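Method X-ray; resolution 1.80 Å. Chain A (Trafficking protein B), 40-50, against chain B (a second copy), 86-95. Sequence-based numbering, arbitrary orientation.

Chain A, residues 40-50: VAELRLGVALL
Chain B, residues 86-95: YAQIRSYAKT

Two helices from two copies of Trafficking protein B pack side by side through small and apolar side chains, with no hydrogen bond crossing between them. Helix 40-48 of chain A and helix 86-94 of chain B, each continuing from earlier residues, run in broadly the same direction, their axes crossing at -36° and approaching to 8.3 Å. Backbones are close to regular alpha, phi near -63° and psi near -43°, except that the last helical residue of chain A, Ala A48, relaxes to -66/-16°; they are held by i to i+4 bonds such as Leu A45 N to Ala A41 O (2.9 Å) and Ser B91 N to Ala B87 O (3.0 Å). Chain A leaves its helix at Leu A49 (phi/psi -98/3°), and Leu A50 turns extended (-61/139°).

The register pairs Leu A45 with Ala B87, CA to CA 4.3 Å, and one turn later Ala A48 with Ser B91, CA to CA 5.9 Å. At this first pairing Ala B87 presents a methyl: its CB points toward chain A and lies 3.4 Å from Arg A44 CB and 3.5 Å from Leu A45 N. Arg A44 (m, t, t, chi4 163°) starts toward chain B, but its end leads away, and its guanidinium is hydrogen-bonded elsewhere in the structure.

Leu A45 (t, p) is the knob, seated among Tyr B86, Ala B87, Arg B90 and Ser B91. Its CB points sideways, yet the branched end comes nearer: CD1 reaches Ser B91 N at 3.7 Å and Arg B90 CB at 3.8 Å, while CD2 lies 3.9 Å from Tyr B86 CE2 and over one face of the Arg B90 guanidinium. Tyr B86 (t, chi2 84°) also receives Ala A41, whose CB is 3.5 Å from Tyr B86 CD2; both aliphatic groups meet the ring obliquely. Within chain B, Arg B90 (m, t, p, chi4 -164°) folds back so that its NH1 donates to Tyr B86 OH at 2.8 Å, an almost straight bond of 166° that ties together two walls of the Leu A45 pocket.

Toward the C-terminal end, Ala A48 CB meets Ser B91 CB at 3.4 Å, a carbon-to-carbon contact. Ser B91 is p, which turns its OG back to its own helix, 2.9 Å from Ala B87 O and 3.1 Å from Gln B88 O. Leu A49 (m, t) extends the apolar seam: its CD2 lies 3.9 Å from Ser B91 CA and 3.7 Å from Lys B94 CB, using the aliphatic base of the lysine. Together the stretches bury 450 Å², both sides summed.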

ATOM      1  N   VAL A  40       3.337   0.903  -9.400  1.00  9.98           N
ATOM      2  CA  VAL A  40       4.414   1.797  -9.806  1.00 10.05           C
ATOM      3  C   VAL A  40       5.548   1.660  -8.788  1.00 10.66           C
ATOM      4  O   VAL A  40       6.725   1.643  -9.157  1.00  9.35           O
ATOM      5  CB  VAL A  40       3.940   3.274  -9.879  1.00  9.49           C
ATOM      6  CG1 VAL A  40       5.116   4.189 -10.178  1.00 11.26           C
ATOM      7  CG2 VAL A  40       2.875   3.430 -10.991  1.00 13.13           C
ATOM      8  N   ALA A  41       5.201   1.540  -7.507  1.00  9.69           N
ATOM      9  CA  ALA A  41       6.237   1.390  -6.476  1.00 10.48           C
ATOM     10  C   ALA A  41       7.010   0.083  -6.678  1.00 11.25           C
ATOM     11  O   ALA A  41       8.242   0.041  -6.521  1.00  8.41           O
ATOM     12  CB  ALA A  41       5.609   1.393  -5.100  1.00  9.27           C
ATOM     13  N   GLU A  42       6.289  -0.991  -6.989  1.00 10.76           N
ATOM     14  CA  GLU A  42       6.936  -2.287  -7.189  1.00 12.79           C
ATOM     15  C   GLU A  42       7.800  -2.286  -8.444  1.00 13.00           C
ATOM     16  O   GLU A  42       8.875  -2.890  -8.452  1.00 11.27           O
ATOM     17  CB  GLU A  42       5.901  -3.414  -7.270  1.00 13.89           C
ATOM     18  CG  GLU A  42       4.939  -3.447  -6.085  1.00 21.43           C
ATOM     19  CD  GLU A  42       3.935  -4.584  -6.168  1.00 29.32           C
ATOM     20  OE1 GLU A  42       3.582  -4.980  -7.310  1.00 30.35           O
ATOM     21  OE2 GLU A  42       3.484  -5.068  -5.097  1.00 21.11           O
ATOM     22  N   LEU A  43       7.334  -1.624  -9.508  1.00 10.84           N
ATOM     23  CA  LEU A  43       8.131  -1.533 -10.733  1.00 11.43           C
ATOM     24  C   LEU A  43       9.409  -0.756 -10.437  1.00 11.65           C
ATOM     25  O   LEU A  43      10.507  -1.184 -10.802  1.00 12.69           O
ATOM     26  CB  LEU A  43       7.353  -0.821 -11.848  1.00 11.68           C
ATOM     27  CG  LEU A  43       6.169  -1.626 -12.371  1.00 15.80           C
ATOM     28  CD1 LEU A  43       5.306  -0.781 -13.309  1.00 15.75           C
ATOM     29  CD2 LEU A  43       6.708  -2.855 -13.082  1.00 17.45           C
ATOM     30  N   ARG A  44       9.271   0.387  -9.773  1.00 11.45           N
ATOM     31  CA  ARG A  44      10.447   1.191  -9.450  1.00  8.38           C
ATOM     32  C   ARG A  44      11.426   0.445  -8.544  1.00 11.30           C
ATOM     33  O   ARG A  44      12.635   0.576  -8.709  1.00 11.83           O
ATOM     34  CB  ARG A  44      10.030   2.528  -8.809  1.00  8.37           C
ATOM     35  CG  ARG A  44       9.493   3.557  -9.825  1.00 10.76           C
ATOM     36  CD  ARG A  44       8.814   4.742  -9.126  1.00 12.16           C
ATOM     37  NE  ARG A  44       8.622   5.867 -10.034  1.00 14.91           N
ATOM     38  CZ  ARG A  44       7.793   6.884  -9.811  1.00 16.46           C
ATOM     39  NH1 ARG A  44       7.056   6.922  -8.699  1.00 13.72           N
ATOM     40  NH2 ARG A  44       7.711   7.872 -10.698  1.00 17.49           N
ATOM     41  N   LEU A  45      10.910  -0.340  -7.595  1.00 12.51           N
ATOM     42  CA  LEU A  45      11.772  -1.090  -6.681  1.00 12.80           C
ATOM     43  C   LEU A  45      12.524  -2.174  -7.454  1.00 15.73           C
ATOM     44  O   LEU A  45      13.733  -2.377  -7.264  1.00 14.01           O
ATOM     45  CB  LEU A  45      10.924  -1.715  -5.566  1.00 10.58           C
ATOM     46  CG  LEU A  45      11.652  -2.637  -4.589  1.00 12.42           C
ATOM     47  CD1 LEU A  45      12.854  -1.921  -3.976  1.00 10.21           C
ATOM     48  CD2 LEU A  45      10.678  -3.094  -3.509  1.00 12.96           C
ATOM     49  N   GLY A  46      11.803  -2.863  -8.336  1.00 14.34           N
ATOM     50  CA  GLY A  46      12.409  -3.913  -9.142  1.00 16.52           C
ATOM     51  C   GLY A  46      13.570  -3.378  -9.954  1.00 15.66           C
ATOM     52  O   GLY A  46      14.647  -3.990 -10.015  1.00 16.49           O
ATOM     53  N   VAL A  47      13.367  -2.230 -10.583  1.00 13.68           N
ATOM     54  CA  VAL A  47      14.437  -1.636 -11.376  1.00 14.76           C
ATOM     55  C   VAL A  47      15.615  -1.265 -10.476  1.00 14.87           C
ATOM     56  O   VAL A  47      16.770  -1.523 -10.821  1.00 13.96           O
ATOM     57  CB  VAL A  47      13.968  -0.377 -12.114  1.00 14.95           C
ATOM     58  CG1 VAL A  47      15.154   0.300 -12.794  1.00 14.53           C
ATOM     59  CG2 VAL A  47      12.909  -0.753 -13.157  1.00 13.74           C
ATOM     60  N   ALA A  48      15.328  -0.677  -9.316  1.00 13.65           N
ATOM     61  CA  ALA A  48      16.399  -0.278  -8.405  1.00 13.93           C
ATOM     62  C   ALA A  48      17.211  -1.431  -7.801  1.00 15.66           C
ATOM     63  O   ALA A  48      18.305  -1.209  -7.268  1.00 17.44           O
ATOM     64  CB  ALA A  48      15.839   0.614  -7.288  1.00 12.51           C
ATOM     65  N   LEU A  49      16.685  -2.650  -7.878  1.00 13.24           N
ATOM     66  CA  LEU A  49      17.377  -3.815  -7.326  1.00 15.75           C
ATOM     67  C   LEU A  49      18.153  -4.615  -8.365  1.00 15.56           C
ATOM     68  O   LEU A  49      18.740  -5.651  -8.040  1.00 14.39           O
ATOM     69  CB  LEU A  49      16.378  -4.736  -6.619  1.00 14.11           C
ATOM     70  CG  LEU A  49      15.767  -4.110  -5.365  1.00 14.85           C
ATOM     71  CD1 LEU A  49      14.587  -4.934  -4.875  1.00 14.45           C
ATOM     72  CD2 LEU A  49      16.852  -3.992  -4.304  1.00 15.43           C
ATOM     73  N   LEU A  50      18.169  -4.144  -9.612  1.00 15.30           N
ATOM     74  CA  LEU A  50      18.900  -4.870 -10.657  1.00 13.45           C
ATOM     75  C   LEU A  50      20.389  -4.946 -10.313  1.00 16.38           C
ATOM     76  O   LEU A  50      20.971  -3.964  -9.848  1.00 15.88           O
ATOM     77  CB  LEU A  50      18.726  -4.189 -12.015  1.00 11.34           C
ATOM     78  CG  LEU A  50      17.310  -4.244 -12.609  1.00 14.30           C
ATOM     79  CD1 LEU A  50      17.268  -3.443 -13.887  1.00 19.60           C
ATOM     80  CD2 LEU A  50      16.902  -5.694 -12.875  1.00 16.83           C
TER
ATOM     81  N   TYR B  86       9.338   5.240  -1.828  1.00  9.89           N
ATOM     82  CA  TYR B  86       9.292   3.849  -1.399  1.00 13.60           C
ATOM     83  C   TYR B  86      10.401   3.026  -2.062  1.00 12.46           C
ATOM     84  O   TYR B  86      11.149   2.328  -1.384  1.00 12.03           O
ATOM     85  CB  TYR B  86       7.937   3.243  -1.759  1.00 12.92           C
ATOM     86  CG  TYR B  86       7.857   1.741  -1.596  1.00 14.20           C
ATOM     87  CD1 TYR B  86       7.572   1.164  -0.356  1.00 15.67           C
ATOM     88  CD2 TYR B  86       8.055   0.899  -2.692  1.00 14.68           C
ATOM     89  CE1 TYR B  86       7.484  -0.223  -0.213  1.00 13.17           C
ATOM     90  CE2 TYR B  86       7.970  -0.470  -2.560  1.00 13.48           C
ATOM     91  CZ  TYR B  86       7.684  -1.026  -1.324  1.00 14.31           C
ATOM     92  OH  TYR B  86       7.583  -2.391  -1.190  1.00 13.78           O
ATOM     93  N   ALA B  87      10.490   3.095  -3.390  1.00 11.61           N
ATOM     94  CA  ALA B  87      11.491   2.333  -4.119  1.00 12.11           C
ATOM     95  C   ALA B  87      12.893   2.743  -3.696  1.00 12.00           C
ATOM     96  O   ALA B  87      13.765   1.892  -3.524  1.00 11.68           O
ATOM     97  CB  ALA B  87      11.308   2.526  -5.617  1.00 10.27           C
ATOM     98  N   GLN B  88      13.109   4.043  -3.508  1.00 11.32           N
ATOM     99  CA  GLN B  88      14.415   4.530  -3.086  1.00 14.70           C
ATOM    100  C   GLN B  88      14.809   3.944  -1.732  1.00 14.32           C
ATOM    101  O   GLN B  88      15.887   3.360  -1.582  1.00 15.16           O
ATOM    102  CB  GLN B  88      14.399   6.059  -3.011  1.00 18.12           C
ATOM    103  CG  GLN B  88      14.127   6.688  -4.370  1.00 23.73           C
ATOM    104  CD  GLN B  88      14.222   8.197  -4.362  1.00 31.74           C
ATOM    105  OE1 GLN B  88      13.465   8.883  -3.664  1.00 30.39           O
ATOM    106  NE2 GLN B  88      15.160   8.729  -5.145  1.00 35.36           N
ATOM    107  N   ILE B  89      13.928   4.090  -0.750  1.00 13.06           N
ATOM    108  CA  ILE B  89      14.183   3.587   0.595  1.00 15.07           C
ATOM    109  C   ILE B  89      14.389   2.083   0.668  1.00 14.04           C
ATOM    110  O   ILE B  89      15.355   1.615   1.273  1.00 14.40           O
ATOM    111  CB  ILE B  89      13.016   3.958   1.554  1.00 19.76           C
ATOM    112  CG1 ILE B  89      13.033   5.458   1.847  1.00 21.82           C
ATOM    113  CG2 ILE B  89      13.108   3.139   2.830  1.00 28.29           C
ATOM    114  CD1 ILE B  89      11.851   5.919   2.722  1.00 23.42           C
ATOM    115  N   ARG B  90      13.488   1.311   0.072  1.00 12.04           N
ATOM    116  CA  ARG B  90      13.627  -0.147   0.126  1.00 15.04           C
ATOM    117  C   ARG B  90      14.846  -0.674  -0.632  1.00 16.20           C
ATOM    118  O   ARG B  90      15.509  -1.613  -0.173  1.00 19.86           O
ATOM    119  CB  ARG B  90      12.372  -0.837  -0.398  1.00 16.37           C
ATOM    120  CG  ARG B  90      11.186  -0.665   0.517  1.00 16.39           C
ATOM    121  CD  ARG B  90      10.256  -1.845   0.396  1.00 22.60           C
ATOM    122  NE  ARG B  90      10.903  -3.096   0.768  1.00 19.35           N
ATOM    123  CZ  ARG B  90      10.426  -4.301   0.460  1.00 22.45           C
ATOM    124  NH1 ARG B  90       9.296  -4.421  -0.227  1.00 18.47           N
ATOM    125  NH2 ARG B  90      11.088  -5.391   0.832  1.00 22.95           N
ATOM    126  N   SER B  91      15.156  -0.082  -1.781  1.00 16.99           N
ATOM    127  CA  SER B  91      16.309  -0.545  -2.538  1.00 16.64           C
ATOM    128  C   SER B  91      17.598  -0.215  -1.785  1.00 18.13           C
ATOM    129  O   SER B  91      18.504  -1.057  -1.679  1.00 18.06           O
ATOM    130  CB  SER B  91      16.329   0.079  -3.938  1.00 16.29           C
ATOM    131  OG  SER B  91      16.590   1.469  -3.884  1.00 18.76           O
ATOM    132  N   TYR B  92      17.677   0.998  -1.240  1.00 17.83           N
ATOM    133  CA  TYR B  92      18.860   1.413  -0.502  1.00 20.97           C
ATOM    134  C   TYR B  92      19.100   0.478   0.680  1.00 19.48           C
ATOM    135  O   TYR B  92      20.226   0.045   0.925  1.00 20.26           O
ATOM    136  CB  TYR B  92      18.706   2.840   0.020  1.00 23.90           C
ATOM    137  CG  TYR B  92      19.999   3.401   0.573  1.00 28.04           C
ATOM    138  CD1 TYR B  92      20.923   4.024  -0.264  1.00 32.95           C
ATOM    139  CD2 TYR B  92      20.310   3.287   1.926  1.00 33.00           C
ATOM    140  CE1 TYR B  92      22.126   4.525   0.231  1.00 35.46           C
ATOM    141  CE2 TYR B  92      21.512   3.780   2.433  1.00 34.98           C
ATOM    142  CZ  TYR B  92      22.411   4.399   1.579  1.00 35.94           C
ATOM    143  OH  TYR B  92      23.592   4.900   2.072  1.00 40.32           O
ATOM    144  N   ALA B  93      18.040   0.167   1.417  1.00 20.01           N
ATOM    145  CA  ALA B  93      18.175  -0.728   2.562  1.00 19.56           C
ATOM    146  C   ALA B  93      18.686  -2.087   2.097  1.00 20.70           C
ATOM    147  O   ALA B  93      19.593  -2.662   2.707  1.00 20.71           O
ATOM    148  CB  ALA B  93      16.834  -0.885   3.277  1.00 20.46           C
ATOM    149  N   LYS B  94      18.104  -2.599   1.015  1.00 16.20           N
ATOM    150  CA  LYS B  94      18.504  -3.893   0.478  1.00 21.17           C
ATOM    151  C   LYS B  94      19.964  -3.921   0.019  1.00 22.28           C
ATOM    152  O   LYS B  94      20.691  -4.874   0.308  1.00 21.08           O
ATOM    153  CB  LYS B  94      17.599  -4.279  -0.696  1.00 26.48           C
ATOM    154  CG  LYS B  94      17.070  -5.701  -0.632  1.00 31.25           C
ATOM    155  CD  LYS B  94      16.150  -5.896   0.559  1.00 35.83           C
ATOM    156  CE  LYS B  94      15.550  -7.293   0.571  1.00 36.05           C
ATOM    157  NZ  LYS B  94      14.772  -7.546  -0.673  1.00 40.34           N
ATOM    158  N   THR B  95      20.399  -2.880  -0.690  1.00 19.95           N
ATOM    159  CA  THR B  95      21.775  -2.851  -1.176  1.00 19.64           C
ATOM    160  C   THR B  95      22.771  -2.550  -0.059  1.00 22.18           C
ATOM    161  O   THR B  95      23.980  -2.502  -0.303  1.00 22.11           O
ATOM    162  CB  THR B  95      21.965  -1.821  -2.302  1.00 23.97           C
ATOM    163  OG1 THR B  95      21.664  -0.508  -1.813  1.00 22.57           O
ATOM    164  CG2 THR B  95      21.055  -2.157  -3.484  1.00 20.43           C
TER